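Local coordinates for protein endoglucanase (Humicola insolens, PDB 1DYS) that cleaves internal beta-1,4-glucosidic bonds of cellulose as a family 6 glycoside hydrolase and so helps recycle plant biomass, at residues Ile53-Ile56 / Phe57-Arg60; Val84-Leu88 / Pro89-Cys93; Asn110-Lys113 / Asn114-Asn118; Ile163-Ala166 / Ile167-Leu170. All blocks are in the same frame, centred on the assembly; numbering follows the deposited sequence.

Interaction 1. Residues Ile53-Ile56 / Phe57-Arg60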
loop_
_atom_site.group_PDB
_atom_site.type_symbol
_atom_site.label_atom_id
_atom_site.label_comp_id
_atom_site.label_asym_id
_atom_site.label_seq_id
_atom_site.Cartn_x
_atom_site.Cartn_y
_atom_site.Cartn_z
ATOM N N ILE A 53 -9.970 -8.556 -2.837
ATOM C CA ILE A 53 -10.755 -7.331 -2.535
ATOM C C ILE A 53 -10.138 -6.712 -1.290
ATOM O O ILE A 53 -10.678 -6.832 -0.162
ATOM C CB ILE A 53 -12.237 -7.654 -2.347
ATOM C CG1 ILE A 53 -12.862 -8.494 -3.461
ATOM C CG2 ILE A 53 -12.993 -6.293 -2.308
ATOM C CD1 ILE A 53 -12.546 -8.150 -4.888
ATOM N N SER A 54 -8.925 -6.215 -1.476
ATOM C CA SER A 54 -8.025 -5.851 -0.375
ATOM C C SER A 54 -8.278 -4.499 0.253
ATOM O O SER A 54 -7.521 -4.093 1.132
ATOM C CB SER A 54 -6.570 -5.983 -0.841
ATOM O OG SER A 54 -6.340 -7.294 -1.399
ATOM N N ASN A 55 -9.261 -3.767 -0.218
ATOM C CA ASN A 55 -9.630 -2.473 0.355
ATOM C C ASN A 55 -10.949 -2.020 -0.271
ATOM O O ASN A 55 -11.517 -2.682 -1.149
ATOM C CB ASN A 55 -8.544 -1.421 0.198
ATOM C CG ASN A 55 -8.141 -1.310 -1.249
ATOM O OD1 ASN A 55 -8.926 -0.986 -2.135
ATOM N ND2 ASN A 55 -6.878 -1.676 -1.495
ATOM N N ILE A 56 -11.499 -0.928 0.252
ATOM C CA ILE A 56 -12.829 -0.432 -0.124
ATOM C C ILE A 56 -12.832 -0.014 -1.580
ATOM O O ILE A 56 -13.812 -0.313 -2.290
ATOM C CB ILE A 56 -13.265 0.713 0.811
ATOM C CG1 ILE A 56 -13.722 0.122 2.160
ATOM C CG2 ILE A 56 -14.408 1.535 0.219
ATOM C CD1 ILE A 56 -13.560 1.179 3.280
ATOM N N PHE A 57 -11.772 0.614 -2.058
ATOM C CA PHE A 57 -11.652 0.961 -3.472
ATOM C C PHE A 57 -11.865 -0.295 -4.355
ATOM O O PHE A 57 -12.497 -0.200 -5.407
ATOM C CB PHE A 57 -10.273 1.556 -3.722
ATOM C CG PHE A 57 -9.950 1.907 -5.143
ATOM C CD1 PHE A 57 -10.360 3.114 -5.662
ATOM C CD2 PHE A 57 -9.285 1.019 -5.971
ATOM C CE1 PHE A 57 -10.069 3.461 -6.970
ATOM C CE2 PHE A 57 -8.957 1.352 -7.267
ATOM C CZ PHE A 57 -9.392 2.567 -7.773
ATOM N N LEU A 58 -11.247 -1.401 -4.005
ATOM C CA LEU A 58 -11.333 -2.631 -4.751
ATOM C C LEU A 58 -12.671 -3.335 -4.626
ATOM O O LEU A 58 -12.792 -4.348 -5.347
ATOM C CB LEU A 58 -10.179 -3.600 -4.501
ATOM C CG LEU A 58 -8.805 -3.020 -4.825
ATOM C CD1 LEU A 58 -7.679 -3.913 -4.288
ATOM C CD2 LEU A 58 -8.650 -2.861 -6.340
ATOM N N LEU A 59 -13.655 -2.870 -3.870
ATOM C CA LEU A 59 -14.994 -3.497 -3.998
ATOM C C LEU A 59 -15.468 -3.492 -5.440
ATOM O O LEU A 59 -16.219 -4.409 -5.814
ATOM C CB LEU A 59 -16.021 -2.697 -3.161
ATOM C CG LEU A 59 -15.859 -2.889 -1.636
ATOM C CD1 LEU A 59 -16.591 -1.752 -0.925
ATOM C CD2 LEU A 59 -16.455 -4.236 -1.246
ATOM N N ARG A 60 -15.033 -2.558 -6.280
ATOM C CA ARG A 60 -15.363 -2.483 -7.699
ATOM C C ARG A 60 -14.898 -3.716 -8.440
ATOM O O ARG A 60 -15.537 -4.107 -9.409
ATOM C CB ARG A 60 -14.787 -1.227 -8.369
ATOM C CG ARG A 60 -13.276 -1.219 -8.552
ATOM C CD ARG A 60 -12.716 0.178 -8.862
ATOM N NE ARG A 60 -13.103 1.142 -7.866
ATOM C CZ ARG A 60 -13.394 2.423 -7.759
ATOM N NH1 ARG A 60 -13.395 3.280 -8.778
ATOM N NH2 ARG A 60 -13.726 2.863 -6.541
#

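Interaction 2. Residues Val84-Leu88 / Pro89-Cys93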
loop_
_atom_site.group_PDB
_atom_site.type_symbol
_atom_site.label_atom_id
_atom_site.label_comp_id
_atom_site.label_asym_id
_atom_site.label_seq_id
_atom_site.Cartn_x
_atom_site.Cartn_y
_atom_site.Cartn_z
ATOM N N VAL A 84 -11.318 -12.818 -2.391
ATOM C CA VAL A 84 -10.596 -12.816 -1.102
ATOM C C VAL A 84 -11.127 -11.593 -0.326
ATOM O O VAL A 84 -11.056 -10.504 -0.858
ATOM C CB VAL A 84 -9.076 -12.665 -1.273
ATOM C CG1 VAL A 84 -8.421 -12.892 0.095
ATOM C CG2 VAL A 84 -8.533 -13.719 -2.249
ATOM N N LEU A 85 -11.767 -11.849 0.805
ATOM C CA LEU A 85 -12.319 -10.757 1.633
ATOM C C LEU A 85 -11.195 -10.482 2.620
ATOM O O LEU A 85 -10.894 -11.321 3.490
ATOM C CB LEU A 85 -13.604 -11.286 2.289
ATOM C CG LEU A 85 -14.424 -10.241 3.043
ATOM C CD1 LEU A 85 -15.895 -10.620 2.972
ATOM C CD2 LEU A 85 -13.940 -10.123 4.476
ATOM N N TYR A 86 -10.546 -9.327 2.431
ATOM C CA TYR A 86 -9.319 -9.049 3.178
ATOM C C TYR A 86 -9.172 -7.574 3.524
ATOM O O TYR A 86 -8.455 -6.875 2.819
ATOM C CB TYR A 86 -8.124 -9.535 2.331
ATOM C CG TYR A 86 -6.733 -9.372 2.833
ATOM C CD1 TYR A 86 -6.328 -9.796 4.096
ATOM C CD2 TYR A 86 -5.738 -8.774 2.043
ATOM C CE1 TYR A 86 -5.017 -9.690 4.556
ATOM C CE2 TYR A 86 -4.444 -8.632 2.479
ATOM C CZ TYR A 86 -4.079 -9.085 3.737
ATOM O OH TYR A 86 -2.770 -8.933 4.148
ATOM N N ASN A 87 -9.881 -7.148 4.563
ATOM C CA ASN A 87 -9.711 -5.730 4.990
ATOM C C ASN A 87 -9.917 -5.580 6.477
ATOM O O ASN A 87 -10.395 -4.525 6.976
ATOM C CB ASN A 87 -10.659 -4.867 4.165
ATOM C CG ASN A 87 -10.218 -3.398 4.162
ATOM O OD1 ASN A 87 -9.074 -3.067 4.471
ATOM N ND2 ASN A 87 -11.143 -2.526 3.808
ATOM N N LEU A 88 -9.513 -6.583 7.257
ATOM C CA LEU A 88 -9.710 -6.511 8.711
ATOM C C LEU A 88 -9.058 -5.308 9.341
ATOM O O LEU A 88 -7.961 -4.835 8.998
ATOM C CB LEU A 88 -9.006 -7.770 9.306
ATOM C CG LEU A 88 -9.449 -8.237 10.693
ATOM C CD1 LEU A 88 -10.906 -8.683 10.663
ATOM C CD2 LEU A 88 -8.538 -9.374 11.159
ATOM N N PRO A 89 -9.738 -4.722 10.314
ATOM C CA PRO A 89 -9.118 -3.629 11.057
ATOM C C PRO A 89 -7.909 -4.187 11.788
ATOM O O PRO A 89 -7.890 -5.321 12.322
ATOM C CB PRO A 89 -10.171 -3.110 12.057
ATOM C CG PRO A 89 -11.412 -3.730 11.518
ATOM C CD PRO A 89 -11.077 -5.028 10.791
ATOM N N ASP A 90 -6.797 -3.463 11.769
ATOM C CA ASP A 90 -5.528 -3.867 12.356
ATOM C C ASP A 90 -5.018 -5.176 11.746
ATOM O O ASP A 90 -4.461 -6.072 12.412
ATOM C CB ASP A 90 -5.633 -4.028 13.883
ATOM C CG ASP A 90 -5.749 -2.678 14.578
ATOM O OD1 ASP A 90 -5.855 -1.660 13.855
ATOM O OD2 ASP A 90 -5.747 -2.660 15.834
ATOM N N ARG A 91 -5.268 -5.290 10.453
ATOM C CA ARG A 91 -4.880 -6.408 9.601
ATOM C C ARG A 91 -3.433 -6.826 9.795
ATOM O O ARG A 91 -2.564 -5.979 9.999
ATOM C CB ARG A 91 -5.030 -5.934 8.139
ATOM C CG ARG A 91 -5.319 -7.073 7.158
ATOM C CD ARG A 91 -5.806 -6.530 5.822
ATOM N NE ARG A 91 -4.715 -5.857 5.075
ATOM C CZ ARG A 91 -4.946 -5.366 3.858
ATOM N NH1 ARG A 91 -6.105 -5.414 3.199
ATOM N NH2 ARG A 91 -3.892 -4.747 3.262
ATOM N N ASP A 92 -3.189 -8.163 9.857
ATOM C CA ASP A 92 -1.844 -8.680 10.069
ATOM C C ASP A 92 -1.203 -8.049 11.307
ATOM O O ASP A 92 -0.102 -7.514 11.282
ATOM C CB ASP A 92 -0.946 -8.429 8.857
ATOM C CG ASP A 92 -1.471 -9.139 7.624
ATOM O OD1 ASP A 92 -1.426 -10.391 7.665
ATOM O OD2 ASP A 92 -1.938 -8.537 6.626
ATOM N N CYS A 93 -1.888 -8.264 12.455
ATOM C CA CYS A 93 -1.484 -7.503 13.647
ATOM C C CYS A 93 -0.080 -7.769 14.111
ATOM O O CYS A 93 0.587 -6.958 14.787
ATOM C CB CYS A 93 -2.518 -7.703 14.771
ATOM S SG CYS A 93 -2.569 -9.376 15.439
#

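Interaction 3. Residues Asn110-Lys113 / Asn114-Asn118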
loop_
_atom_site.group_PDB
_atom_site.type_symbol
_atom_site.label_atom_id
_atom_site.label_comp_id
_atom_site.label_asym_id
_atom_site.label_seq_id
_atom_site.Cartn_x
_atom_site.Cartn_y
_atom_site.Cartn_z
ATOM N N ASN A 110 -16.420 -0.361 13.027
ATOM C CA ASN A 110 -17.627 0.116 12.375
ATOM C C ASN A 110 -17.456 0.289 10.866
ATOM O O ASN A 110 -18.368 -0.086 10.127
ATOM C CB ASN A 110 -18.100 1.456 12.978
ATOM C CG ASN A 110 -18.800 1.212 14.300
ATOM O OD1 ASN A 110 -18.662 1.969 15.277
ATOM N ND2 ASN A 110 -19.571 0.132 14.346
ATOM N N ARG A 111 -16.332 0.818 10.404
ATOM C CA ARG A 111 -16.049 1.056 8.987
ATOM C C ARG A 111 -15.966 -0.292 8.226
ATOM O O ARG A 111 -16.483 -0.411 7.118
ATOM C CB ARG A 111 -14.785 1.869 8.785
ATOM C CG ARG A 111 -14.741 3.253 9.439
ATOM C CD ARG A 111 -13.368 3.905 9.260
ATOM N NE ARG A 111 -13.483 5.336 9.628
ATOM C CZ ARG A 111 -12.415 6.140 9.700
ATOM N NH1 ARG A 111 -11.182 5.730 9.416
ATOM N NH2 ARG A 111 -12.630 7.408 10.051
ATOM N N TYR A 112 -15.351 -1.278 8.885
ATOM C CA TYR A 112 -15.310 -2.626 8.307
ATOM C C TYR A 112 -16.717 -3.190 8.124
ATOM O O TYR A 112 -17.032 -3.719 7.054
ATOM C CB TYR A 112 -14.564 -3.582 9.203
ATOM C CG TYR A 112 -14.329 -4.992 8.720
ATOM C CD1 TYR A 112 -13.383 -5.288 7.752
ATOM C CD2 TYR A 112 -15.043 -6.023 9.294
ATOM C CE1 TYR A 112 -13.180 -6.620 7.375
ATOM C CE2 TYR A 112 -14.827 -7.349 8.924
ATOM C CZ TYR A 112 -13.874 -7.628 7.958
ATOM O OH TYR A 112 -13.681 -8.947 7.607
ATOM N N LYS A 113 -17.565 -3.071 9.164
ATOM C CA LYS A 113 -18.936 -3.555 8.895
ATOM C C LYS A 113 -19.679 -2.774 7.823
ATOM O O LYS A 113 -20.282 -3.368 6.909
ATOM C CB LYS A 113 -19.773 -3.464 10.182
ATOM C CG LYS A 113 -19.144 -4.234 11.315
ATOM C CD LYS A 113 -20.028 -4.096 12.577
ATOM C CE LYS A 113 -19.567 -5.125 13.605
ATOM N NZ LYS A 113 -20.073 -4.786 14.960
ATOM N N ASN A 114 -19.763 -1.448 7.973
ATOM C CA ASN A 114 -20.643 -0.640 7.148
ATOM C C ASN A 114 -20.088 -0.234 5.805
ATOM O O ASN A 114 -20.893 -0.135 4.863
ATOM C CB ASN A 114 -21.029 0.627 7.972
ATOM C CG ASN A 114 -21.680 0.167 9.279
ATOM O OD1 ASN A 114 -22.516 -0.727 9.285
ATOM N ND2 ASN A 114 -21.299 0.732 10.414
ATOM N N GLU A 115 -18.798 -0.027 5.673
ATOM C CA GLU A 115 -18.237 0.422 4.409
ATOM C C GLU A 115 -17.568 -0.716 3.619
ATOM O O GLU A 115 -17.301 -0.429 2.441
ATOM C CB GLU A 115 -17.201 1.533 4.668
ATOM C CG GLU A 115 -17.810 2.835 5.170
ATOM C CD GLU A 115 -16.779 3.947 5.305
ATOM O OE1 GLU A 115 -16.154 4.373 4.305
ATOM O OE2 GLU A 115 -16.516 4.383 6.439
ATOM N N TYR A 116 -17.347 -1.864 4.274
ATOM C CA TYR A 116 -16.674 -2.946 3.534
ATOM C C TYR A 116 -17.508 -4.232 3.514
ATOM O O TYR A 116 -17.888 -4.574 2.384
ATOM C CB TYR A 116 -15.248 -3.129 4.052
ATOM C CG TYR A 116 -14.510 -4.254 3.352
ATOM C CD1 TYR A 116 -13.948 -4.075 2.093
ATOM C CD2 TYR A 116 -14.433 -5.502 3.937
ATOM C CE1 TYR A 116 -13.298 -5.118 1.431
ATOM C CE2 TYR A 116 -13.783 -6.568 3.281
ATOM C CZ TYR A 116 -13.213 -6.348 2.052
ATOM O OH TYR A 116 -12.570 -7.379 1.386
ATOM N N VAL A 117 -17.852 -4.810 4.661
ATOM C CA VAL A 117 -18.662 -6.031 4.593
ATOM C C VAL A 117 -20.050 -5.779 4.003
ATOM O O VAL A 117 -20.458 -6.517 3.092
ATOM C CB VAL A 117 -18.744 -6.685 5.986
ATOM C CG1 VAL A 117 -19.637 -7.891 5.994
ATOM C CG2 VAL A 117 -17.315 -7.095 6.419
ATOM N N ASN A 118 -20.765 -4.728 4.433
ATOM C CA ASN A 118 -22.120 -4.572 3.868
ATOM C C ASN A 118 -22.165 -4.507 2.375
ATOM O O ASN A 118 -22.914 -5.278 1.736
ATOM C CB ASN A 118 -22.845 -3.421 4.558
ATOM C CG ASN A 118 -23.136 -3.787 5.997
ATOM O OD1 ASN A 118 -22.975 -4.866 6.556
ATOM N ND2 ASN A 118 -23.623 -2.750 6.713
#

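Interaction 4. Residues Ile163-Ala166 / Ile167-Leu170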
loop_
_atom_site.group_PDB
_atom_site.type_symbol
_atom_site.label_atom_id
_atom_site.label_comp_id
_atom_site.label_asym_id
_atom_site.label_seq_id
_atom_site.Cartn_x
_atom_site.Cartn_y
_atom_site.Cartn_z
ATOM N N ILE A 163 -14.809 -10.722 12.111
ATOM C CA ILE A 163 -14.901 -11.905 11.237
ATOM C C ILE A 163 -16.271 -12.579 11.379
ATOM O O ILE A 163 -16.961 -12.974 10.417
ATOM C CB ILE A 163 -13.757 -12.868 11.535
ATOM C CG1 ILE A 163 -12.380 -12.244 11.251
ATOM C CG2 ILE A 163 -13.960 -14.095 10.636
ATOM C CD1 ILE A 163 -11.203 -13.173 11.525
ATOM N N GLY A 164 -16.729 -12.641 12.651
ATOM C CA GLY A 164 -18.070 -13.219 12.875
ATOM C C GLY A 164 -19.108 -12.415 12.110
ATOM O O GLY A 164 -20.078 -12.969 11.602
ATOM N N TYR A 165 -18.935 -11.080 12.093
ATOM C CA TYR A 165 -19.849 -10.230 11.375
ATOM C C TYR A 165 -19.838 -10.512 9.869
ATOM O O TYR A 165 -20.903 -10.618 9.251
ATOM C CB TYR A 165 -19.580 -8.734 11.642
ATOM C CG TYR A 165 -20.568 -7.854 10.909
ATOM C CD1 TYR A 165 -21.812 -7.604 11.520
ATOM C CD2 TYR A 165 -20.359 -7.269 9.682
ATOM C CE1 TYR A 165 -22.757 -6.835 10.881
ATOM C CE2 TYR A 165 -21.311 -6.508 9.037
ATOM C CZ TYR A 165 -22.527 -6.273 9.650
ATOM O OH TYR A 165 -23.490 -5.504 9.054
ATOM N N ALA A 166 -18.628 -10.716 9.351
ATOM C CA ALA A 166 -18.535 -11.032 7.918
ATOM C C ALA A 166 -19.208 -12.375 7.598
ATOM O O ALA A 166 -19.972 -12.384 6.623
ATOM C CB ALA A 166 -17.043 -11.049 7.607
ATOM N N ILE A 167 -19.036 -13.387 8.445
ATOM C CA ILE A 167 -19.706 -14.664 8.212
ATOM C C ILE A 167 -21.211 -14.433 8.290
ATOM O O ILE A 167 -21.957 -14.937 7.459
ATOM C CB ILE A 167 -19.298 -15.708 9.260
ATOM C CG1 ILE A 167 -17.793 -16.031 9.126
ATOM C CG2 ILE A 167 -20.076 -17.017 9.158
ATOM C CD1 ILE A 167 -17.175 -16.785 10.284
ATOM N N SER A 168 -21.630 -13.707 9.343
ATOM C CA SER A 168 -23.078 -13.482 9.513
ATOM C C SER A 168 -23.718 -12.825 8.313
ATOM O O SER A 168 -24.911 -13.045 8.031
ATOM C CB SER A 168 -23.371 -12.665 10.779
ATOM O OG SER A 168 -23.153 -11.255 10.706
ATOM N N GLN A 169 -23.020 -11.925 7.618
ATOM C CA GLN A 169 -23.604 -11.234 6.486
ATOM C C GLN A 169 -23.545 -11.960 5.144
ATOM O O GLN A 169 -24.118 -11.464 4.175
ATOM C CB GLN A 169 -22.893 -9.882 6.259
ATOM C CG GLN A 169 -23.277 -8.854 7.330
ATOM C CD GLN A 169 -24.632 -8.291 6.929
ATOM O OE1 GLN A 169 -24.843 -7.795 5.810
ATOM N NE2 GLN A 169 -25.598 -8.448 7.821
ATOM N N LEU A 170 -22.853 -13.089 5.067
ATOM C CA LEU A 170 -22.635 -13.790 3.820
ATOM C C LEU A 170 -23.209 -15.191 3.806
ATOM O O LEU A 170 -22.590 -16.155 3.348
ATOM C CB LEU A 170 -21.101 -13.854 3.570
ATOM C CG LEU A 170 -20.532 -12.449 3.309
ATOM C CD1 LEU A 170 -18.993 -12.495 3.364
ATOM C CD2 LEU A 170 -20.952 -11.854 1.988
#

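Interaction 1. Residues Ile53-Ile56 / Phe57-Arg60
Asn-55 reaches over the turn to Leu-58, and the two side chains cross obliquely, the amide oxygen set against the leucine branch. With CG lodged between the backbone N and the carbonyl carbon (chi1 54°), the Asn-55 amide folds forward over the chain that follows. Its OD1 accepts the Leu-58 backbone N at 3.0 Å, a donor tilted somewhat from the carbonyl plane. The same oxygen fits against the branch of the leucine, OD1 to Leu-58 CG being 3.4 Å, while Leu-58 CD1 runs past the amide at 3.7 Å from ND2 of Asn-55.

This is the loop leaving strand 51-53 of the family 6 barrel for helix 60-74, and Ser-54 within it is assigned to substrate binding. Methyl CG2 of Ile-53 rests against the Leu-58 carbonyl, 3.6 Å from its O, with Leu-59 CD2 as a more distant apolar neighbour at 4.2 Å from the same methyl. Ile-56 and Leu-59 lie side by side and point the same way, CG2 of the first 4.1 Å from CD1 of the second, and their backbones are joined by Leu-59 N to Ile-56 O at 3.0 Å. Beyond them Arg-60 sets NE over the centre of the Phe-57 ring and bonds Phe-57 O at 2.9 Å; its NH1 reaches a salt bridge with Glu-115 of the second subunit.

Interaction 2. Residues Val84-Leu88 / Pro89-Cys93
The guanidinium of Arg-91 lies flat on the ring of Tyr-86 in a loop at the end of strand 79-85, where residues Leu-88 to Arg-91 form a type II beta turn beside the active site of the distorted beta/alpha barrel of family 6 glycoside hydrolases. The stack is close to parallel, with planes 3° apart and 4.0 Å between the centre of the Arg-91 guanidinium and that of the Tyr-86 ring. A cation-pi contact goes with it, as Arg-91 CZ stands over the ring face. The aliphatic part takes a share too: Arg-91 CD makes a CH-pi contact with the same face, 3.5 Å from Tyr-86 CE1. A bend at chi3 (71°) carries the guanidinium from CD, which sits over the face near CE1, across to the CE2 side.

Apolar packing is simpler. Leu-88 CG sits 3.6 Å from Pro-89 CD, the two side chains crossing at about a right angle.

Hydrogen bonds fix the rotation of the stacked group. NH1 of Arg-91 meets Tyr-86 O at 2.8 Å, above the carbonyl plane, and also bonds Ser-54 O; NE is held by Ser-99 OG. Within the turn, Arg-91 N gives only a weak bond to Leu-88 O at 3.1 Å. The last polar link carries the arrangement to Asp-92, assigned as a proton donor of the active site, whose OD2 is also hydrogen-bonded to Ser-99 OG. The hydroxyl of Tyr-86 donates to Asp-92 OD2 at 2.6 Å, meeting its syn lone pair, with ring and carboxylate planes 70° apart.

Interaction 3. Residues Asn110-Lys113 / Asn114-Asn118
Val-117 sets methyl CG2 over one face of the Tyr-112 ring, a CH-pi contact in which CG2 is 3.5 Å from Tyr-112 CE2 and lies toward the rim of the ring. Tyr-116 is the aromatic neighbour: its ring is slid so far past that of Tyr-112 that they barely overlap, planes at 27°, and CE1 of Tyr-112 touches Tyr-116 CD2 at 3.8 Å. Both tyrosines hold CG opposite the backbone N (chi1 -175° for Tyr-112), which sends the rings out together toward strand 79-85. Their hydroxyls find partners inside the protein, Tyr-112 with Glu-137 and Tyr-116 with Ile-53 O and Tyr-86 N. A leucine in place of Tyr-112 would probably leave Glu-137 without its hydroxyl partner and take the ring face from under the Val-117 methyl.

The backbone bonds depart from regular alpha-helical steps here. Helix 108-126, a barrel helix of the family 6 fold, widens into a pi-type turn: Val-117 N reaches back five residues to Tyr-112 O at 2.8 Å, with a nearly straight N-H...O angle of 178°, whereas the four-residue bond from Tyr-116 N to Tyr-112 O is weak at 3.4 Å. Asn-118 N repeats the five-residue step to Lys-113 O at 2.9 Å.

Charged groups gather where the helix meets the second subunit. OE2 of Glu-115 packs on the Arg-111 chain, 3.7 Å from CG, beyond salt-bridge range of its guanidinium; the carboxylate forms a salt bridge with Arg-60 of the second subunit.

Interaction 4. Residues Ile163-Ala166 / Ile167-Leu170
Tyr-165 and Gln-169, one helical turn apart, make an i to i+4 CH-pi contact in the last turns of helix 150-169, on the side that faces helix 108-126. The two side chains lie alongside each other and point the same way. Gln-169 CG is set over one face of the Tyr-165 ring, with CG 3.5 Å from CE2. A bend at chi2 (-80°) then lays the amide nearly parallel to the ring plane, 10° apart, and brings Gln-169 CD within 3.7 Å of Tyr-165 OH. That hydroxyl is itself hydrogen-bonded to Asn-118 OD1, while Lys-113 and Val-117 of the neighbouring helix pack against the ring. An alanine replacing Tyr-165 is likely to leave Asn-118 without this hydroxyl and the Gln-169 methylene without its platform, opening a gap between the two helices.

The backbone carbonyl of Tyr-165 is gripped twice. Tyr-165 O accepts Gln-169 N at 3.0 Å and also the hydroxyl of Ser-168, whose OG lies 2.8 Å from Tyr-165 O; OG folds back to it because it sits between the backbone N and the carbonyl carbon (chi1 78°). Ordinary helical bonds flank this site, Ser-168 N to Gly-164 O at 2.8 Å among them. On another side of the helix Ile-163 CG2 meets Ile-167 CD1 at 4.2 Å, and both isoleucines pack on helix 190-207. Such layering of neighbouring helices around a parallel sheet is characteristic of the distorted beta/alpha barrel of family 6 glycoside hydrolases.

Read from the N terminus, the four contacts follow in series, none nesting in or crossing another, since each closes a single short stretch of chain. Interaction 1 shapes the loop between strand 51-53 and helix 60-74, and interaction 2 the loop that leaves strand 79-85; the strands pair, and Ser-54 O meets Arg-91 NH1. Interaction 3 lies on helix 108-126, the next helix after strand 79-85, where the Tyr-116 hydroxyl joins Ile-53 and Tyr-86, so one helix fastens both loops. Interaction 4, near the end of helix 150-169, packs on interaction 3, is hydrogen-bonded to it through Tyr-165 and Asn-118, and touches interaction 2 through Leu-170 and Ile-163. Interactions 1 and 3 also meet the second subunit.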